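Ethylbenzene dehydrogenase beta-subunit (Aromatoleum aromaticum, PDB 2IVF) serves as the iron-sulfur subunit of a dehydrogenase complex, holding, in a ferredoxin-like fold, a chain of clusters that probably relays electrons. Local coordinates at residues C163-I168 / R183-R188; G175-D180 / S208-L213. All blocks are in the same frame, centred on the assembly; numbering follows the deposited sequence.

Both interactions lie within the 4Fe-4S dicluster domain, with centres about 12 Å apart. Interaction 1 joins two loops at the end of the subunit that faces the heme; it is partly buried and dominated by cluster ligands and propionate bonds. Interaction 2 is fully buried, packs two strands from different hairpins by aliphatic contacts, and has one lysine ammonium as its polar centre. The two share a border. Ala-167 of 163-168 is probably hydrogen-bonded to Asp-180 of 175-180, Ile-168 packs on Val-177, and the sulfur of Cys-184 lies against the backbone of Ser-208. The 3Fe-4S cluster of interaction 1 also touches Val-179 and Ser-208.

Interaction 1 of 2, residues C163-I168 / R183-R188; sequences CPTGAI and RCKGHR. With F3S (Fe3-s4 cluster), chain R; HEM (protoporphyrin IX containing Fe), chain X.
Thr-165 lays its methyl CG2 against the imidazole of His-187, 3.3 Å from CD2, where two loops of the ferredoxin-like dicluster fold close round a 3Fe-4S cluster. With OG1 lodged between the backbone N and carbonyl carbon (chi1 71°), CG2 is anti to the carbonyl carbon and touches the ring on one side and the heme propionate oxygens O1D and O2D on another. Pro-164 CG also approaches CD2, and Lys-185 CB covers one face of the ring near its rim. The imidazole is further fixed by an almost straight bond from NE2 to heme O2D (2.7 Å, 171°). Lys-185, extended beyond CG, sends NZ to that same oxygen (2.8 Å) and to O1A (3.1 Å), so its ammonium bridges the two propionates; it also bonds the backbone of another protein chain. At the other end of the contact, the chain of Arg-183, bent at chi3, brings NE close to Gly-166 O and Ala-167 CA, while its guanidinium makes a salt bridge to Asp-180. Each loop supplies a cysteine ligand: Cys-163 SG holds FE3, and Cys-184 SG binds FE1 at 2.3 Å while accepting the N-H of Gly-186 at 3.4 Å.

Interaction 2 of 2, residues G175-D180 / S208-L213; sequences GIVLVD and SEKCIL. With SF4 (iron/sulfur cluster), chain U; SF4 (iron/sulfur cluster), chain S.
Two beta hairpins of the ferredoxin-like dicluster fold pack here, strand 177-179 against strand 207-210 and the cysteine loop that follows it, with Val-177 and Lys-210 meeting at the centre. The short strand axes run roughly antiparallel, 152° apart, and 6.8 Å from each other, and side chains fill the gap between them. Lys-210 spans it. Its CG sits between the backbone N and carbonyl carbon (chi1 68°), and bends at chi3 and chi4 turn CE and NZ back over the loop. There NZ donates to Val-177 O at 2.9 Å, approaching from above the carbonyl plane, and to Cys-211 O at 2.6 Å, this time within the carbonyl plane. The aliphatic part of the lysine is also in use: CD rests on Val-179 CG2, and CE passes 3.8 Å from S3 of one 4Fe-4S cluster, whose S1 is touched by both methyls of Val-177. Val-179 turns CG1 onto Ser-208 O (3.3 Å), a carbonyl that also accepts a bond from Gln-181. Further along, Leu-178 CD2 presses on CA and CB of Ile-212, and the CG1-CD1 arm of Ile-176 lies against Leu-213 CB at 3.8 Å; Tyr-215 of helix 215-218 borders both Leu-178 and Ile-176. In the same loop Cys-211 SG binds FE1 of a second 4Fe-4S cluster at 2.2 Å and accepts the Leu-213 N-H. One buried ammonium thus ties strand 177-179 to the backbone of a cluster-binding cysteine, and its positive charge, lying beside the first cluster, would be expected to favour that cluster's reduced state.

Interaction 1 of 2, residues C163-I168 / R183-R188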
ATOM      1  N   CYS B 163       5.173   6.422  38.109  1.00 22.16           N
ATOM      2  CA  CYS B 163       5.911   5.221  38.525  1.00 22.57           C
ATOM      3  C   CYS B 163       6.461   5.330  39.932  1.00 22.38           C
ATOM      4  O   CYS B 163       7.300   6.202  40.251  1.00 22.61           O
ATOM      5  CB  CYS B 163       7.020   4.858  37.504  1.00 22.53           C
ATOM      6  SG  CYS B 163       7.903   3.425  38.049  1.00 21.93           S
ATOM      7  N   PRO B 164       5.975   4.458  40.826  1.00 22.77           N
ATOM      8  CA  PRO B 164       6.421   4.496  42.216  1.00 22.54           C
ATOM      9  C   PRO B 164       7.813   3.905  42.443  1.00 22.90           C
ATOM     10  O   PRO B 164       8.424   4.170  43.466  1.00 22.76           O
ATOM     11  CB  PRO B 164       5.390   3.642  42.929  1.00 23.18           C
ATOM     12  CG  PRO B 164       5.007   2.640  41.906  1.00 21.57           C
ATOM     13  CD  PRO B 164       5.023   3.358  40.590  1.00 22.44           C
ATOM     14  N   THR B 165       8.287   3.106  41.497  1.00 23.19           N
ATOM     15  CA  THR B 165       9.598   2.503  41.557  1.00 23.31           C
ATOM     16  C   THR B 165      10.654   3.443  40.983  1.00 22.64           C
ATOM     17  O   THR B 165      11.818   3.167  41.120  1.00 22.83           O
ATOM     18  CB  THR B 165       9.619   1.131  40.804  1.00 24.38           C
ATOM     19  OG1 THR B 165       9.515   1.335  39.395  1.00 29.16           O
ATOM     20  CG2 THR B 165       8.449   0.295  41.209  1.00 25.44           C
ATOM     21  N   GLY B 166      10.234   4.547  40.343  1.00 22.76           N
ATOM     22  CA  GLY B 166      11.146   5.487  39.669  1.00 21.88           C
ATOM     23  C   GLY B 166      11.914   4.893  38.501  1.00 21.86           C
ATOM     24  O   GLY B 166      13.053   5.284  38.249  1.00 21.59           O
ATOM     25  N   ALA B 167      11.299   3.949  37.789  1.00 21.02           N
ATOM     26  CA  ALA B 167      11.922   3.306  36.646  1.00 21.90           C
ATOM     27  C   ALA B 167      11.934   4.227  35.430  1.00 22.51           C
ATOM     28  O   ALA B 167      12.672   3.973  34.488  1.00 25.08           O
ATOM     29  CB  ALA B 167      11.220   2.002  36.275  1.00 20.09           C
ATOM     30  N   ILE B 168      11.096   5.257  35.411  1.00 22.38           N
ATOM     31  CA  ILE B 168      11.013   6.129  34.237  1.00 22.89           C
ATOM     32  C   ILE B 168      11.831   7.386  34.488  1.00 22.99           C
ATOM     33  O   ILE B 168      11.764   8.011  35.562  1.00 21.41           O
ATOM     34  CB  ILE B 168       9.571   6.513  33.908  1.00 22.96           C
ATOM     35  CG1 ILE B 168       8.786   5.270  33.516  1.00 22.08           C
ATOM     36  CG2 ILE B 168       9.489   7.627  32.793  1.00 22.28           C
ATOM     37  CD1 ILE B 168       7.326   5.516  33.200  1.00 24.81           C
ATOM     38  N   ARG B 183      14.766  -1.951  36.139  1.00 30.25           N
ATOM     39  CA  ARG B 183      14.092  -1.542  37.375  1.00 29.48           C
ATOM     40  C   ARG B 183      12.565  -1.715  37.249  1.00 27.18           C
ATOM     41  O   ARG B 183      11.877  -1.892  38.249  1.00 26.72           O
ATOM     42  CB  ARG B 183      14.468  -0.086  37.657  1.00 30.19           C
ATOM     43  CG  ARG B 183      13.982   0.552  38.949  1.00 33.15           C
ATOM     44  CD  ARG B 183      14.824   1.852  39.295  1.00 35.74           C
ATOM     45  NE  ARG B 183      15.059   2.712  38.103  1.00 41.91           N
ATOM     46  CZ  ARG B 183      16.181   3.405  37.836  1.00 41.12           C
ATOM     47  NH1 ARG B 183      17.233   3.348  38.656  1.00 44.04           N
ATOM     48  NH2 ARG B 183      16.258   4.152  36.729  1.00 42.08           N
ATOM     49  N   CYS B 184      12.046  -1.656  36.020  1.00 25.05           N
ATOM     50  CA  CYS B 184      10.601  -1.757  35.771  1.00 24.48           C
ATOM     51  C   CYS B 184      10.051  -3.078  36.310  1.00 23.80           C
ATOM     52  O   CYS B 184      10.621  -4.142  36.079  1.00 22.82           O
ATOM     53  CB  CYS B 184      10.266  -1.645  34.284  1.00 24.59           C
ATOM     54  SG  CYS B 184       8.475  -1.698  33.955  1.00 22.15           S
ATOM     55  N   LYS B 185       8.949  -2.972  37.055  1.00 23.17           N
ATOM     56  CA  LYS B 185       8.287  -4.117  37.679  1.00 22.08           C
ATOM     57  C   LYS B 185       6.942  -4.392  37.009  1.00 21.68           C
ATOM     58  O   LYS B 185       6.203  -5.226  37.482  1.00 21.74           O
ATOM     59  CB  LYS B 185       8.055  -3.811  39.138  1.00 21.91           C
ATOM     60  CG  LYS B 185       9.343  -3.609  39.920  1.00 21.15           C
ATOM     61  CD  LYS B 185       9.017  -3.277  41.331  1.00 22.07           C
ATOM     62  CE  LYS B 185      10.240  -3.061  42.175  1.00 21.77           C
ATOM     63  NZ  LYS B 185       9.825  -2.986  43.593  1.00 23.41           N
ATOM     64  N   GLY B 186       6.588  -3.623  35.980  1.00 20.58           N
ATOM     65  CA  GLY B 186       5.324  -3.806  35.277  1.00 20.07           C
ATOM     66  C   GLY B 186       4.099  -3.370  36.093  1.00 20.02           C
ATOM     67  O   GLY B 186       2.994  -3.897  35.911  1.00 21.48           O
ATOM     68  N   HIS B 187       4.278  -2.423  37.020  1.00 19.10           N
ATOM     69  CA  HIS B 187       3.144  -1.925  37.796  1.00 18.81           C
ATOM     70  C   HIS B 187       2.077  -1.259  36.921  1.00 18.37           C
ATOM     71  O   HIS B 187       0.896  -1.235  37.256  1.00 19.43           O
ATOM     72  CB  HIS B 187       3.601  -0.925  38.866  1.00 17.86           C
ATOM     73  CG  HIS B 187       4.479  -1.499  39.931  1.00 17.28           C
ATOM     74  ND1 HIS B 187       4.369  -2.799  40.394  1.00 16.67           N
ATOM     75  CD2 HIS B 187       5.417  -0.899  40.712  1.00 18.71           C
ATOM     76  CE1 HIS B 187       5.233  -2.978  41.378  1.00 19.35           C
ATOM     77  NE2 HIS B 187       5.871  -1.840  41.601  1.00 15.50           N
ATOM     78  N   ARG B 188       2.490  -0.671  35.806  1.00 19.33           N
ATOM     79  CA  ARG B 188       1.552  -0.048  34.827  1.00 19.71           C
ATOM     80  C   ARG B 188       0.750   1.176  35.321  1.00 19.49           C
ATOM     81  O   ARG B 188      -0.186   1.633  34.658  1.00 21.29           O
ATOM     82  CB  ARG B 188       0.648  -1.118  34.230  1.00 19.44           C
ATOM     83  CG  ARG B 188       1.383  -1.989  33.239  1.00 18.82           C
ATOM     84  CD  ARG B 188       0.525  -3.241  32.997  1.00 19.68           C
ATOM     85  NE  ARG B 188       0.749  -4.247  34.005  1.00 21.20           N
ATOM     86  CZ  ARG B 188       0.050  -5.370  34.118  1.00 20.25           C
ATOM     87  NH1 ARG B 188      -0.952  -5.647  33.297  1.00 21.17           N
ATOM     88  NH2 ARG B 188       0.382  -6.225  35.057  1.00 21.93           N
TER
HETATM   89 FE1  F3S R1356       7.245  -0.126  35.100  1.00 21.44          FE
HETATM   90 FE3  F3S R1356       6.810   1.886  36.779  1.00 21.39          FE
HETATM   91 FE4  F3S R1356       5.306   1.687  34.704  1.00 21.29          FE
HETATM   92  S1  F3S R1356       7.295  -0.245  37.294  1.00 22.48           S
HETATM   93  S2  F3S R1356       5.249  -0.498  34.192  1.00 20.68           S
HETATM   94  S3  F3S R1356       7.496   1.990  34.723  1.00 22.85           S
HETATM   95  S4  F3S R1356       4.615   2.259  36.731  1.00 22.04           S
HETATM   96  CHA HEM X1217       5.683  -2.485  47.035  1.00 23.93           C
HETATM   97  CHB HEM X1217       5.106  -5.532  50.746  1.00 25.67           C
HETATM   98  CHC HEM X1217       2.873  -2.149  53.402  1.00 24.88           C
HETATM   99  CHD HEM X1217       3.311   0.837  49.612  1.00 23.17           C
HETATM  100  C1A HEM X1217       5.722  -3.588  47.837  1.00 25.57           C
HETATM  101  C2A HEM X1217       6.346  -4.832  47.492  1.00 26.18           C
HETATM  102  C3A HEM X1217       6.194  -5.676  48.525  1.00 26.11           C
HETATM  103  C4A HEM X1217       5.457  -4.983  49.541  1.00 24.28           C
HETATM  104  CMA HEM X1217       6.688  -7.131  48.629  1.00 24.83           C
HETATM  105  CAA HEM X1217       7.067  -5.081  46.152  1.00 27.29           C
HETATM  106  CBA HEM X1217       6.058  -5.356  45.057  1.00 27.84           C
HETATM  107  CGA HEM X1217       6.825  -5.609  43.794  1.00 27.24           C
HETATM  108  O1A HEM X1217       8.086  -5.564  43.800  1.00 27.18           O
HETATM  109  O2A HEM X1217       6.166  -5.862  42.769  1.00 28.08           O
HETATM  110  C1B HEM X1217       4.419  -4.916  51.760  1.00 26.10           C
HETATM  111  C2B HEM X1217       3.986  -5.547  52.985  1.00 25.25           C
HETATM  112  C3B HEM X1217       3.372  -4.616  53.723  1.00 25.13           C
HETATM  113  C4B HEM X1217       3.401  -3.366  52.997  1.00 25.42           C
HETATM  114  CMB HEM X1217       4.195  -7.042  53.309  1.00 24.86           C
HETATM  115  CAB HEM X1217       2.716  -4.809  55.095  1.00 25.83           C
HETATM  116  CBB HEM X1217       2.747  -3.866  56.031  1.00 24.53           C
HETATM  117  C1C HEM X1217       2.747  -1.058  52.580  1.00 24.73           C
HETATM  118  C2C HEM X1217       1.923   0.106  52.834  1.00 22.00           C
HETATM  119  C3C HEM X1217       2.057   0.914  51.755  1.00 25.09           C
HETATM  120  C4C HEM X1217       2.933   0.262  50.807  1.00 24.12           C
HETATM  121  CMC HEM X1217       1.103   0.353  54.125  1.00 24.50           C
HETATM  122  CAC HEM X1217       1.440   2.299  51.478  1.00 24.32           C
HETATM  123  CBC HEM X1217       1.249   3.176  52.463  1.00 26.14           C
HETATM  124  C1D HEM X1217       4.005   0.245  48.610  1.00 22.71           C
HETATM  125  C2D HEM X1217       4.356   0.933  47.393  1.00 21.65           C
HETATM  126  C3D HEM X1217       5.109  -0.120  46.580  1.00 23.48           C
HETATM  127  C4D HEM X1217       5.105  -1.310  47.394  1.00 23.70           C
HETATM  128  CMD HEM X1217       4.043   2.415  47.041  1.00 22.21           C
HETATM  129  CAD HEM X1217       5.750  -0.016  45.195  1.00 22.28           C
HETATM  130  CBD HEM X1217       7.237   0.249  45.370  1.00 23.59           C
HETATM  131  CGD HEM X1217       8.053  -0.416  44.311  1.00 25.18           C
HETATM  132  O1D HEM X1217       9.215   0.023  44.126  1.00 27.57           O
HETATM  133  O2D HEM X1217       7.558  -1.377  43.680  1.00 28.04           O
HETATM  134  NA  HEM X1217       5.186  -3.704  49.097  1.00 25.71           N
HETATM  135  NB  HEM X1217       4.061  -3.590  51.811  1.00 25.90           N
HETATM  136  NC  HEM X1217       3.348  -0.943  51.332  1.00 23.81           N
HETATM  137  ND  HEM X1217       4.453  -1.072  48.581  1.00 23.05           N
HETATM  138 FE   HEM X1217       4.293  -2.323  50.220  1.00 25.19          FE

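Interaction 2 of 2, residues G175-D180 / S208-L213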
ATOM      1  N   GLY B 175      16.101  15.164  26.339  1.00 24.58           N
ATOM      2  CA  GLY B 175      14.698  15.104  26.758  1.00 24.93           C
ATOM      3  C   GLY B 175      14.001  13.793  26.476  1.00 24.11           C
ATOM      4  O   GLY B 175      12.787  13.707  26.621  1.00 24.13           O
ATOM      5  N   ILE B 176      14.755  12.764  26.102  1.00 24.04           N
ATOM      6  CA  ILE B 176      14.158  11.452  25.844  1.00 24.38           C
ATOM      7  C   ILE B 176      13.720  10.811  27.146  1.00 24.12           C
ATOM      8  O   ILE B 176      14.501  10.771  28.146  1.00 22.92           O
ATOM      9  CB  ILE B 176      15.131  10.521  25.094  1.00 24.64           C
ATOM     10  CG1 ILE B 176      15.467  11.120  23.710  1.00 24.78           C
ATOM     11  CG2 ILE B 176      14.511   9.129  24.896  1.00 25.90           C
ATOM     12  CD1 ILE B 176      16.595  10.344  22.945  1.00 25.51           C
ATOM     13  N   VAL B 177      12.456  10.372  27.146  1.00 22.79           N
ATOM     14  CA  VAL B 177      11.841   9.743  28.308  1.00 22.97           C
ATOM     15  C   VAL B 177      11.947   8.246  28.105  1.00 22.27           C
ATOM     16  O   VAL B 177      11.624   7.726  27.050  1.00 23.27           O
ATOM     17  CB  VAL B 177      10.374  10.181  28.481  1.00 22.93           C
ATOM     18  CG1 VAL B 177       9.711   9.409  29.666  1.00 20.19           C
ATOM     19  CG2 VAL B 177      10.324  11.684  28.676  1.00 21.92           C
ATOM     20  N   LEU B 178      12.491   7.566  29.089  1.00 22.90           N
ATOM     21  CA  LEU B 178      12.728   6.130  28.979  1.00 23.29           C
ATOM     22  C   LEU B 178      12.232   5.361  30.203  1.00 23.60           C
ATOM     23  O   LEU B 178      12.248   5.865  31.325  1.00 24.20           O
ATOM     24  CB  LEU B 178      14.248   5.853  28.802  1.00 23.78           C
ATOM     25  CG  LEU B 178      14.862   6.377  27.476  1.00 20.76           C
ATOM     26  CD1 LEU B 178      16.369   6.250  27.564  1.00 19.40           C
ATOM     27  CD2 LEU B 178      14.345   5.652  26.216  1.00 18.51           C
ATOM     28  N   VAL B 179      11.842   4.118  29.963  1.00 24.58           N
ATOM     29  CA  VAL B 179      11.547   3.141  31.027  1.00 24.32           C
ATOM     30  C   VAL B 179      12.767   2.235  31.189  1.00 24.84           C
ATOM     31  O   VAL B 179      13.101   1.471  30.284  1.00 24.15           O
ATOM     32  CB  VAL B 179      10.327   2.238  30.677  1.00 24.04           C
ATOM     33  CG1 VAL B 179      10.136   1.179  31.816  1.00 25.08           C
ATOM     34  CG2 VAL B 179       9.058   3.053  30.459  1.00 20.70           C
ATOM     35  N   ASP B 180      13.420   2.334  32.337  1.00 24.72           N
ATOM     36  CA  ASP B 180      14.554   1.489  32.682  1.00 25.75           C
ATOM     37  C   ASP B 180      14.091   0.038  32.826  1.00 26.25           C
ATOM     38  O   ASP B 180      13.394  -0.320  33.794  1.00 25.33           O
ATOM     39  CB  ASP B 180      15.165   2.012  33.976  1.00 25.36           C
ATOM     40  CG  ASP B 180      16.258   1.141  34.518  1.00 26.32           C
ATOM     41  OD1 ASP B 180      16.313  -0.072  34.200  1.00 27.57           O
ATOM     42  OD2 ASP B 180      17.065   1.690  35.309  1.00 33.64           O
ATOM     43  N   SER B 208       6.933  -2.493  31.063  1.00 23.50           N
ATOM     44  CA  SER B 208       6.367  -1.646  30.052  1.00 23.32           C
ATOM     45  C   SER B 208       7.468  -1.015  29.191  1.00 23.08           C
ATOM     46  O   SER B 208       8.597  -0.776  29.627  1.00 23.35           O
ATOM     47  CB  SER B 208       5.474  -0.582  30.690  1.00 23.89           C
ATOM     48  OG  SER B 208       4.341  -1.184  31.319  1.00 23.35           O
ATOM     49  N   GLU B 209       7.108  -0.806  27.934  1.00 23.75           N
ATOM     50  CA  GLU B 209       8.001  -0.265  26.960  1.00 24.12           C
ATOM     51  C   GLU B 209       7.315   0.874  26.217  1.00 23.87           C
ATOM     52  O   GLU B 209       6.103   1.048  26.280  1.00 25.26           O
ATOM     53  CB  GLU B 209       8.386  -1.339  25.977  1.00 24.04           C
ATOM     54  CG  GLU B 209       9.126  -2.501  26.607  1.00 24.87           C
ATOM     55  CD  GLU B 209       9.901  -3.278  25.605  1.00 25.05           C
ATOM     56  OE1 GLU B 209      10.798  -2.695  24.948  1.00 29.55           O
ATOM     57  OE2 GLU B 209       9.657  -4.486  25.498  1.00 25.51           O
ATOM     58  N   LYS B 210       8.120   1.612  25.469  1.00 23.54           N
ATOM     59  CA  LYS B 210       7.661   2.796  24.803  1.00 23.13           C
ATOM     60  C   LYS B 210       8.706   3.245  23.774  1.00 22.06           C
ATOM     61  O   LYS B 210       9.853   2.798  23.762  1.00 23.82           O
ATOM     62  CB  LYS B 210       7.487   3.909  25.867  1.00 22.08           C
ATOM     63  CG  LYS B 210       8.778   4.389  26.480  1.00 23.55           C
ATOM     64  CD  LYS B 210       8.581   5.513  27.461  1.00 22.41           C
ATOM     65  CE  LYS B 210       8.197   6.831  26.848  1.00 22.02           C
ATOM     66  NZ  LYS B 210       9.132   7.226  25.752  1.00 21.44           N
ATOM     67  N   CYS B 211       8.305   4.208  22.971  1.00 22.65           N
ATOM     68  CA  CYS B 211       9.221   4.872  22.070  1.00 22.55           C
ATOM     69  C   CYS B 211      10.455   5.323  22.809  1.00 21.66           C
ATOM     70  O   CYS B 211      10.363   5.976  23.838  1.00 21.76           O
ATOM     71  CB  CYS B 211       8.503   6.033  21.411  1.00 23.25           C
ATOM     72  SG  CYS B 211       9.465   7.192  20.492  1.00 23.63           S
ATOM     73  N   ILE B 212      11.605   4.925  22.277  1.00 22.60           N
ATOM     74  CA  ILE B 212      12.923   5.267  22.823  1.00 22.19           C
ATOM     75  C   ILE B 212      13.607   6.419  22.043  1.00 22.00           C
ATOM     76  O   ILE B 212      14.796   6.691  22.190  1.00 22.75           O
ATOM     77  CB  ILE B 212      13.807   3.998  22.882  1.00 23.00           C
ATOM     78  CG1 ILE B 212      14.069   3.413  21.481  1.00 21.05           C
ATOM     79  CG2 ILE B 212      13.108   2.969  23.804  1.00 22.97           C
ATOM     80  CD1 ILE B 212      15.245   2.380  21.437  1.00 23.40           C
ATOM     81  N   LEU B 213      12.803   7.133  21.275  1.00 22.09           N
ATOM     82  CA  LEU B 213      13.266   8.084  20.282  1.00 22.66           C
ATOM     83  C   LEU B 213      14.484   7.547  19.517  1.00 23.60           C
ATOM     84  O   LEU B 213      15.386   8.297  19.177  1.00 22.37           O
ATOM     85  CB  LEU B 213      13.532   9.469  20.869  1.00 22.76           C
ATOM     86  CG  LEU B 213      12.781  10.603  20.160  1.00 22.68           C
ATOM     87  CD1 LEU B 213      13.032  11.933  20.875  1.00 25.32           C
ATOM     88  CD2 LEU B 213      13.118  10.691  18.655  1.00 24.54           C
TER
HETATM   89 FE1  SF4 U1359      10.063   6.208  18.608  1.00 24.74          FE
HETATM   90 FE2  SF4 U1359       9.808   4.089  17.076  1.00 24.78          FE
HETATM   91 FE3  SF4 U1359       9.849   6.536  15.964  1.00 26.01          FE
HETATM   92 FE4  SF4 U1359      12.148   5.529  16.935  1.00 23.99          FE
HETATM   93  S1  SF4 U1359      10.953   4.715  15.154  1.00 24.55           S
HETATM   94  S2  SF4 U1359      11.337   7.615  17.353  1.00 24.48           S
HETATM   95  S3  SF4 U1359      11.374   4.301  18.756  1.00 23.52           S
HETATM   96  S4  SF4 U1359       8.225   5.648  17.399  1.00 24.40           S
HETATM   97 FE1  SF4 S1357       3.107   9.620  27.702  1.00 22.83          FE
HETATM   98 FE2  SF4 S1357       5.261   9.829  29.199  1.00 23.91          FE
HETATM   99 FE3  SF4 S1357       4.463  11.943  27.641  1.00 22.80          FE
HETATM  100 FE4  SF4 S1357       5.492   9.703  26.439  1.00 24.21          FE
HETATM  101  S1  SF4 S1357       6.597  11.153  27.862  1.00 23.95           S
HETATM  102  S2  SF4 S1357       3.575  10.847  25.854  1.00 23.92           S
HETATM  103  S3  SF4 S1357       4.775   8.082  27.849  1.00 21.53           S
HETATM  104  S4  SF4 S1357       3.347  11.082  29.465  1.00 22.74           S